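Local coordinates for protein isocitrate dehydrogenase [NAD] subunit 1, mitochondrial (Saccharomyces cerevisiae, PDB 3BLX) that forms one of the two kinds of subunit in the octameric mitochondrial enzyme that oxidises and decarboxylates isocitrate to 2-oxoglutarate with NAD+ in the citric acid cycle, at residues L278-A290 with T326-T339. Numbering follows the deposited sequence.
Sequences LDIKGQNVANPTA and TRDIGGSSSTTDFT
N284 meets the start of helix 335-347 through both its backbone and its amide: its O accepts from T335 N at 3.0 Å, while its OD1 receives a weak bond from S334 OG. That hydroxyl also accepts from D337 N at 3.1 Å, the stronger half of a capping box whose return bond, S334 N to D337 OD2, is weak. N287 forms the second polar link. With its CG anti to the backbone N (chi1 -162°), the amide crosses T326 CG2 at a slant and gives ND2 to the syn lone pair of D328 OD1 at 3.0 Å, on a bent path (131°). The OD1 of the same amide takes both T289 N and T289 OG1 from one face of its plane, so the group is held at both ends. Next to it, P288 CD packs obliquely on F338 CD2 at 3.5 Å; T318 and I319 of helix 306-320 touch the F338 side chain as well. Farther out, V285 CG2 lies over one face of the R327 guanidinium, offset toward the rim. Helix 27-42 packs on A286, P288 and T335. Two helix N-termini, each capped by a side chain, thus meet through their lead-in loops within the isocitrate/isopropylmalate dehydrogenase fold, away from the active-site residues inferred from relatives.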
ATOM      1  N   LEU E 278      -7.259 -33.075 -28.884  1.00112.19           N
ATOM      2  CA  LEU E 278      -7.907 -32.482 -30.053  1.00 91.90           C
ATOM      3  C   LEU E 278      -6.881 -32.265 -31.149  1.00105.11           C
ATOM      4  O   LEU E 278      -6.498 -31.126 -31.455  1.00 94.85           O
ATOM      5  CB  LEU E 278      -8.652 -31.187 -29.716  1.00 66.36           C
ATOM      6  CG  LEU E 278     -10.180 -31.324 -29.754  1.00 87.84           C
ATOM      7  CD1 LEU E 278     -10.755 -30.801 -31.074  1.00 90.60           C
ATOM      8  CD2 LEU E 278     -10.655 -32.776 -29.479  1.00 63.42           C
ATOM      9  N   ASP E 279      -6.423 -33.391 -31.699  1.00121.40           N
ATOM     10  CA  ASP E 279      -5.640 -33.428 -32.925  1.00123.49           C
ATOM     11  C   ASP E 279      -6.601 -33.043 -34.050  1.00133.20           C
ATOM     12  O   ASP E 279      -6.864 -31.844 -34.279  1.00115.50           O
ATOM     13  CB  ASP E 279      -5.066 -34.832 -33.198  1.00102.10           C
ATOM     14  CG  ASP E 279      -4.483 -35.502 -31.951  1.00117.47           C
ATOM     15  OD1 ASP E 279      -4.815 -35.086 -30.817  1.00120.22           O
ATOM     16  OD2 ASP E 279      -3.694 -36.467 -32.112  1.00106.16           O
ATOM     17  N   ILE E 280      -7.163 -34.068 -34.707  1.00124.31           N
ATOM     18  CA  ILE E 280      -8.004 -33.871 -35.890  1.00113.33           C
ATOM     19  C   ILE E 280      -7.427 -32.691 -36.686  1.00112.50           C
ATOM     20  O   ILE E 280      -8.025 -31.602 -36.752  1.00102.77           O
ATOM     21  CB  ILE E 280      -9.533 -33.637 -35.540  1.00123.50           C
ATOM     22  CG1 ILE E 280      -9.739 -33.216 -34.069  1.00111.06           C
ATOM     23  CG2 ILE E 280     -10.387 -34.871 -35.872  1.00 81.27           C
ATOM     24  CD1 ILE E 280      -9.857 -34.386 -33.057  1.00 77.94           C
ATOM     25  N   LYS E 281      -6.233 -32.882 -37.241  1.00 94.90           N
ATOM     26  CA  LYS E 281      -5.606 -31.764 -37.924  1.00111.92           C
ATOM     27  C   LYS E 281      -6.105 -31.690 -39.358  1.00 99.51           C
ATOM     28  O   LYS E 281      -6.016 -32.646 -40.126  1.00 88.22           O
ATOM     29  CB  LYS E 281      -4.070 -31.759 -37.823  1.00 78.56           C
ATOM     30  CG  LYS E 281      -3.502 -30.355 -37.475  1.00 91.86           C
ATOM     31  CD  LYS E 281      -4.116 -29.224 -38.365  1.00122.43           C
ATOM     32  CE  LYS E 281      -3.648 -27.784 -38.007  1.00 82.23           C
ATOM     33  NZ  LYS E 281      -4.361 -26.722 -38.818  1.00 81.76           N
ATOM     34  N   GLY E 282      -6.684 -30.540 -39.664  1.00 98.02           N
ATOM     35  CA  GLY E 282      -7.174 -30.230 -40.984  1.00 58.20           C
ATOM     36  C   GLY E 282      -7.813 -28.859 -40.869  1.00 68.94           C
ATOM     37  O   GLY E 282      -7.943 -28.320 -39.773  1.00 87.90           O
ATOM     38  N   GLN E 283      -8.221 -28.289 -41.994  1.00 72.20           N
ATOM     39  CA  GLN E 283      -8.902 -26.994 -42.000  1.00 58.18           C
ATOM     40  C   GLN E 283     -10.408 -27.135 -41.714  1.00 64.65           C
ATOM     41  O   GLN E 283     -11.075 -28.025 -42.241  1.00 68.56           O
ATOM     42  CB  GLN E 283      -8.689 -26.283 -43.339  1.00 83.77           C
ATOM     43  CG  GLN E 283      -7.245 -25.927 -43.642  1.00 86.66           C
ATOM     44  CD  GLN E 283      -6.556 -25.311 -42.447  1.00104.53           C
ATOM     45  OE1 GLN E 283      -7.161 -24.541 -41.695  1.00104.50           O
ATOM     46  NE2 GLN E 283      -5.285 -25.657 -42.254  1.00 90.84           N
ATOM     47  N   ASN E 284     -10.930 -26.252 -40.868  1.00 57.70           N
ATOM     48  CA  ASN E 284     -12.352 -26.201 -40.560  1.00 43.38           C
ATOM     49  C   ASN E 284     -12.990 -27.496 -40.086  1.00 42.88           C
ATOM     50  O   ASN E 284     -14.119 -27.790 -40.468  1.00 37.61           O
ATOM     51  CB  ASN E 284     -13.124 -25.673 -41.761  1.00 42.19           C
ATOM     52  CG  ASN E 284     -14.414 -24.991 -41.362  1.00 65.06           C
ATOM     53  OD1 ASN E 284     -15.452 -25.139 -42.020  1.00 43.65           O
ATOM     54  ND2 ASN E 284     -14.357 -24.227 -40.268  1.00 68.87           N
ATOM     55  N   VAL E 285     -12.296 -28.257 -39.241  1.00 43.84           N
ATOM     56  CA  VAL E 285     -12.847 -29.529 -38.775  1.00 44.19           C
ATOM     57  C   VAL E 285     -13.035 -29.616 -37.259  1.00 41.08           C
ATOM     58  O   VAL E 285     -13.709 -30.534 -36.765  1.00 45.85           O
ATOM     59  CB  VAL E 285     -11.989 -30.738 -39.247  1.00 56.73           C
ATOM     60  CG1 VAL E 285     -11.993 -30.839 -40.743  1.00 52.17           C
ATOM     61  CG2 VAL E 285     -10.573 -30.622 -38.745  1.00 55.36           C
ATOM     62  N   ALA E 286     -12.422 -28.677 -36.533  1.00 49.46           N
ATOM     63  CA  ALA E 286     -12.355 -28.710 -35.063  1.00 43.98           C
ATOM     64  C   ALA E 286     -13.714 -28.493 -34.362  1.00 39.34           C
ATOM     65  O   ALA E 286     -14.559 -27.779 -34.873  1.00 40.23           O
ATOM     66  CB  ALA E 286     -11.353 -27.700 -34.586  1.00 21.28           C
ATOM     67  N   ASN E 287     -13.927 -29.131 -33.215  1.00 31.24           N
ATOM     68  CA  ASN E 287     -15.163 -28.940 -32.467  1.00 24.49           C
ATOM     69  C   ASN E 287     -15.123 -27.656 -31.654  1.00 28.06           C
ATOM     70  O   ASN E 287     -14.248 -27.505 -30.801  1.00 41.27           O
ATOM     71  CB  ASN E 287     -15.410 -30.129 -31.536  1.00 23.91           C
ATOM     72  CG  ASN E 287     -16.854 -30.212 -31.077  1.00 36.35           C
ATOM     73  OD1 ASN E 287     -17.650 -29.301 -31.336  1.00 35.24           O
ATOM     74  ND2 ASN E 287     -17.203 -31.305 -30.394  1.00 31.05           N
ATOM     75  N   PRO E 288     -16.069 -26.716 -31.906  1.00 29.44           N
ATOM     76  CA  PRO E 288     -16.096 -25.416 -31.222  1.00 25.25           C
ATOM     77  C   PRO E 288     -16.881 -25.462 -29.921  1.00 29.81           C
ATOM     78  O   PRO E 288     -16.913 -24.455 -29.237  1.00 27.21           O
ATOM     79  CB  PRO E 288     -16.831 -24.505 -32.202  1.00 19.38           C
ATOM     80  CG  PRO E 288     -17.386 -25.399 -33.255  1.00 43.56           C
ATOM     81  CD  PRO E 288     -17.189 -26.823 -32.847  1.00 34.21           C
ATOM     82  N   THR E 289     -17.497 -26.599 -29.598  1.00 24.34           N
ATOM     83  CA  THR E 289     -18.352 -26.737 -28.416  1.00 34.51           C
ATOM     84  C   THR E 289     -17.739 -26.225 -27.090  1.00 33.30           C
ATOM     85  O   THR E 289     -18.388 -25.496 -26.344  1.00 28.76           O
ATOM     86  CB  THR E 289     -18.830 -28.214 -28.250  1.00 33.13           C
ATOM     87  OG1 THR E 289     -19.562 -28.598 -29.406  1.00 29.06           O
ATOM     88  CG2 THR E 289     -19.714 -28.377 -27.061  1.00 27.94           C
ATOM     89  N   ALA E 290     -16.497 -26.614 -26.811  1.00 25.14           N
ATOM     90  CA  ALA E 290     -15.824 -26.258 -25.572  1.00 24.61           C
ATOM     91  C   ALA E 290     -15.671 -24.762 -25.485  1.00 23.08           C
ATOM     92  O   ALA E 290     -15.958 -24.175 -24.465  1.00 27.40           O
ATOM     93  CB  ALA E 290     -14.461 -26.953 -25.458  1.00 19.89           C
ATOM     94  N   THR E 326     -19.887 -32.268 -35.597  1.00 48.61           N
ATOM     95  CA  THR E 326     -18.516 -32.232 -36.101  1.00 36.61           C
ATOM     96  C   THR E 326     -17.862 -33.641 -36.070  1.00 37.04           C
ATOM     97  O   THR E 326     -18.393 -34.568 -35.451  1.00 32.64           O
ATOM     98  CB  THR E 326     -17.713 -31.139 -35.328  1.00 35.79           C
ATOM     99  OG1 THR E 326     -16.575 -30.720 -36.087  1.00 63.17           O
ATOM    100  CG2 THR E 326     -17.289 -31.632 -33.981  1.00 30.09           C
ATOM    101  N   ARG E 327     -16.727 -33.827 -36.737  1.00 37.98           N
ATOM    102  CA  ARG E 327     -16.227 -35.204 -36.942  1.00 49.85           C
ATOM    103  C   ARG E 327     -15.766 -35.998 -35.714  1.00 50.53           C
ATOM    104  O   ARG E 327     -15.727 -37.228 -35.749  1.00 50.05           O
ATOM    105  CB  ARG E 327     -15.163 -35.274 -38.056  1.00 45.87           C
ATOM    106  CG  ARG E 327     -13.751 -35.001 -37.610  1.00 73.48           C
ATOM    107  CD  ARG E 327     -12.789 -35.063 -38.796  1.00101.44           C
ATOM    108  NE  ARG E 327     -11.417 -34.709 -38.420  1.00121.66           N
ATOM    109  CZ  ARG E 327     -10.405 -34.584 -39.280  1.00113.76           C
ATOM    110  NH1 ARG E 327     -10.601 -34.781 -40.581  1.00 91.47           N
ATOM    111  NH2 ARG E 327      -9.191 -34.257 -38.840  1.00100.55           N
ATOM    112  N   ASP E 328     -15.436 -35.310 -34.630  1.00 59.92           N
ATOM    113  CA  ASP E 328     -14.889 -35.973 -33.446  1.00 49.74           C
ATOM    114  C   ASP E 328     -15.953 -36.590 -32.548  1.00 54.35           C
ATOM    115  O   ASP E 328     -15.632 -37.423 -31.692  1.00 42.73           O
ATOM    116  CB  ASP E 328     -14.037 -35.000 -32.637  1.00 44.11           C
ATOM    117  CG  ASP E 328     -14.631 -33.593 -32.602  1.00 91.49           C
ATOM    118  OD1 ASP E 328     -15.266 -33.245 -31.570  1.00 74.13           O
ATOM    119  OD2 ASP E 328     -14.459 -32.846 -33.609  1.00 87.53           O
ATOM    120  N   ILE E 329     -17.201 -36.169 -32.720  1.00 50.46           N
ATOM    121  CA  ILE E 329     -18.309 -36.823 -32.021  1.00 51.03           C
ATOM    122  C   ILE E 329     -19.184 -37.610 -32.989  1.00 54.61           C
ATOM    123  O   ILE E 329     -20.364 -37.817 -32.738  1.00 45.70           O
ATOM    124  CB  ILE E 329     -19.151 -35.841 -31.199  1.00 45.82           C
ATOM    125  CG1 ILE E 329     -19.520 -34.622 -32.040  1.00 34.15           C
ATOM    126  CG2 ILE E 329     -18.400 -35.410 -29.963  1.00 31.18           C
ATOM    127  CD1 ILE E 329     -20.479 -33.684 -31.324  1.00 41.26           C
ATOM    128  N   GLY E 330     -18.586 -38.036 -34.099  1.00 50.55           N
ATOM    129  CA  GLY E 330     -19.229 -38.968 -35.007  1.00 66.93           C
ATOM    130  C   GLY E 330     -19.970 -38.373 -36.193  1.00 56.38           C
ATOM    131  O   GLY E 330     -20.580 -39.087 -36.986  1.00 56.40           O
ATOM    132  N   GLY E 331     -19.933 -37.057 -36.316  1.00 60.21           N
ATOM    133  CA  GLY E 331     -20.550 -36.397 -37.453  1.00 41.81           C
ATOM    134  C   GLY E 331     -19.550 -36.261 -38.580  1.00 52.36           C
ATOM    135  O   GLY E 331     -18.521 -36.936 -38.577  1.00 56.44           O
ATOM    136  N   SER E 332     -19.836 -35.392 -39.543  1.00 48.36           N
ATOM    137  CA  SER E 332     -18.951 -35.245 -40.692  1.00 64.21           C
ATOM    138  C   SER E 332     -18.965 -33.818 -41.212  1.00 63.32           C
ATOM    139  O   SER E 332     -18.354 -33.502 -42.239  1.00 56.14           O
ATOM    140  CB  SER E 332     -19.338 -36.225 -41.800  1.00 61.40           C
ATOM    141  OG  SER E 332     -20.745 -36.262 -41.956  1.00 76.49           O
ATOM    142  N   SER E 333     -19.652 -32.949 -40.484  1.00 53.66           N
ATOM    143  CA  SER E 333     -19.718 -31.540 -40.843  1.00 44.41           C
ATOM    144  C   SER E 333     -18.516 -30.738 -40.351  1.00 44.47           C
ATOM    145  O   SER E 333     -17.840 -31.121 -39.393  1.00 44.10           O
ATOM    146  CB  SER E 333     -21.005 -30.948 -40.291  1.00 46.61           C
ATOM    147  OG  SER E 333     -22.011 -31.945 -40.314  1.00 55.80           O
ATOM    148  N   SER E 334     -18.254 -29.627 -41.024  1.00 38.56           N
ATOM    149  CA  SER E 334     -17.181 -28.703 -40.654  1.00 54.41           C
ATOM    150  C   SER E 334     -17.589 -27.828 -39.467  1.00 59.21           C
ATOM    151  O   SER E 334     -18.767 -27.782 -39.097  1.00 43.16           O
ATOM    152  CB  SER E 334     -16.856 -27.791 -41.838  1.00 49.84           C
ATOM    153  OG  SER E 334     -17.854 -26.794 -41.997  1.00 48.22           O
ATOM    154  N   THR E 335     -16.628 -27.111 -38.887  1.00 37.02           N
ATOM    155  CA  THR E 335     -16.937 -26.312 -37.708  1.00 52.63           C
ATOM    156  C   THR E 335     -17.929 -25.231 -38.119  1.00 40.02           C
ATOM    157  O   THR E 335     -18.850 -24.932 -37.387  1.00 37.52           O
ATOM    158  CB  THR E 335     -15.669 -25.745 -36.948  1.00 44.77           C
ATOM    159  OG1 THR E 335     -15.602 -24.324 -37.059  1.00 57.94           O
ATOM    160  CG2 THR E 335     -14.376 -26.330 -37.462  1.00 31.10           C
ATOM    161  N   THR E 336     -17.745 -24.689 -39.316  1.00 35.29           N
ATOM    162  CA  THR E 336     -18.660 -23.718 -39.906  1.00 39.68           C
ATOM    163  C   THR E 336     -20.102 -24.230 -40.051  1.00 52.68           C
ATOM    164  O   THR E 336     -21.056 -23.519 -39.731  1.00 38.01           O
ATOM    165  CB  THR E 336     -18.136 -23.267 -41.275  1.00 55.17           C
ATOM    166  OG1 THR E 336     -17.301 -22.128 -41.092  1.00 44.74           O
ATOM    167  CG2 THR E 336     -19.267 -22.886 -42.219  1.00 65.07           C
ATOM    168  N   ASP E 337     -20.261 -25.464 -40.529  1.00 48.99           N
ATOM    169  CA  ASP E 337     -21.586 -26.058 -40.657  1.00 50.09           C
ATOM    170  C   ASP E 337     -22.249 -26.115 -39.292  1.00 45.30           C
ATOM    171  O   ASP E 337     -23.416 -25.769 -39.126  1.00 51.27           O
ATOM    172  CB  ASP E 337     -21.511 -27.472 -41.255  1.00 67.58           C
ATOM    173  CG  ASP E 337     -21.067 -27.479 -42.724  1.00 88.74           C
ATOM    174  OD1 ASP E 337     -21.221 -26.431 -43.414  1.00 74.73           O
ATOM    175  OD2 ASP E 337     -20.559 -28.537 -43.185  1.00 69.97           O
ATOM    176  N   PHE E 338     -21.485 -26.563 -38.311  1.00 46.56           N
ATOM    177  CA  PHE E 338     -21.977 -26.744 -36.960  1.00 40.89           C
ATOM    178  C   PHE E 338     -22.411 -25.402 -36.383  1.00 42.31           C
ATOM    179  O   PHE E 338     -23.471 -25.292 -35.777  1.00 27.64           O
ATOM    180  CB  PHE E 338     -20.880 -27.399 -36.112  1.00 40.90           C
ATOM    181  CG  PHE E 338     -21.288 -27.706 -34.716  1.00 39.65           C
ATOM    182  CD1 PHE E 338     -22.325 -28.573 -34.465  1.00 47.21           C
ATOM    183  CD2 PHE E 338     -20.616 -27.141 -33.647  1.00 42.35           C
ATOM    184  CE1 PHE E 338     -22.700 -28.870 -33.168  1.00 52.06           C
ATOM    185  CE2 PHE E 338     -20.989 -27.431 -32.348  1.00 40.73           C
ATOM    186  CZ  PHE E 338     -22.032 -28.296 -32.109  1.00 37.59           C
ATOM    187  N   THR E 339     -21.586 -24.382 -36.587  1.00 35.40           N
ATOM    188  CA  THR E 339     -21.888 -23.042 -36.117  1.00 41.21           C
ATOM    189  C   THR E 339     -23.184 -22.535 -36.731  1.00 50.90           C
ATOM    190  O   THR E 339     -24.074 -22.058 -36.008  1.00 45.88           O
ATOM    191  CB  THR E 339     -20.769 -22.042 -36.457  1.00 45.27           C
ATOM    192  OG1 THR E 339     -19.539 -22.473 -35.865  1.00 31.93           O
ATOM    193  CG2 THR E 339     -21.116 -20.663 -35.933  1.00 36.52           C
TER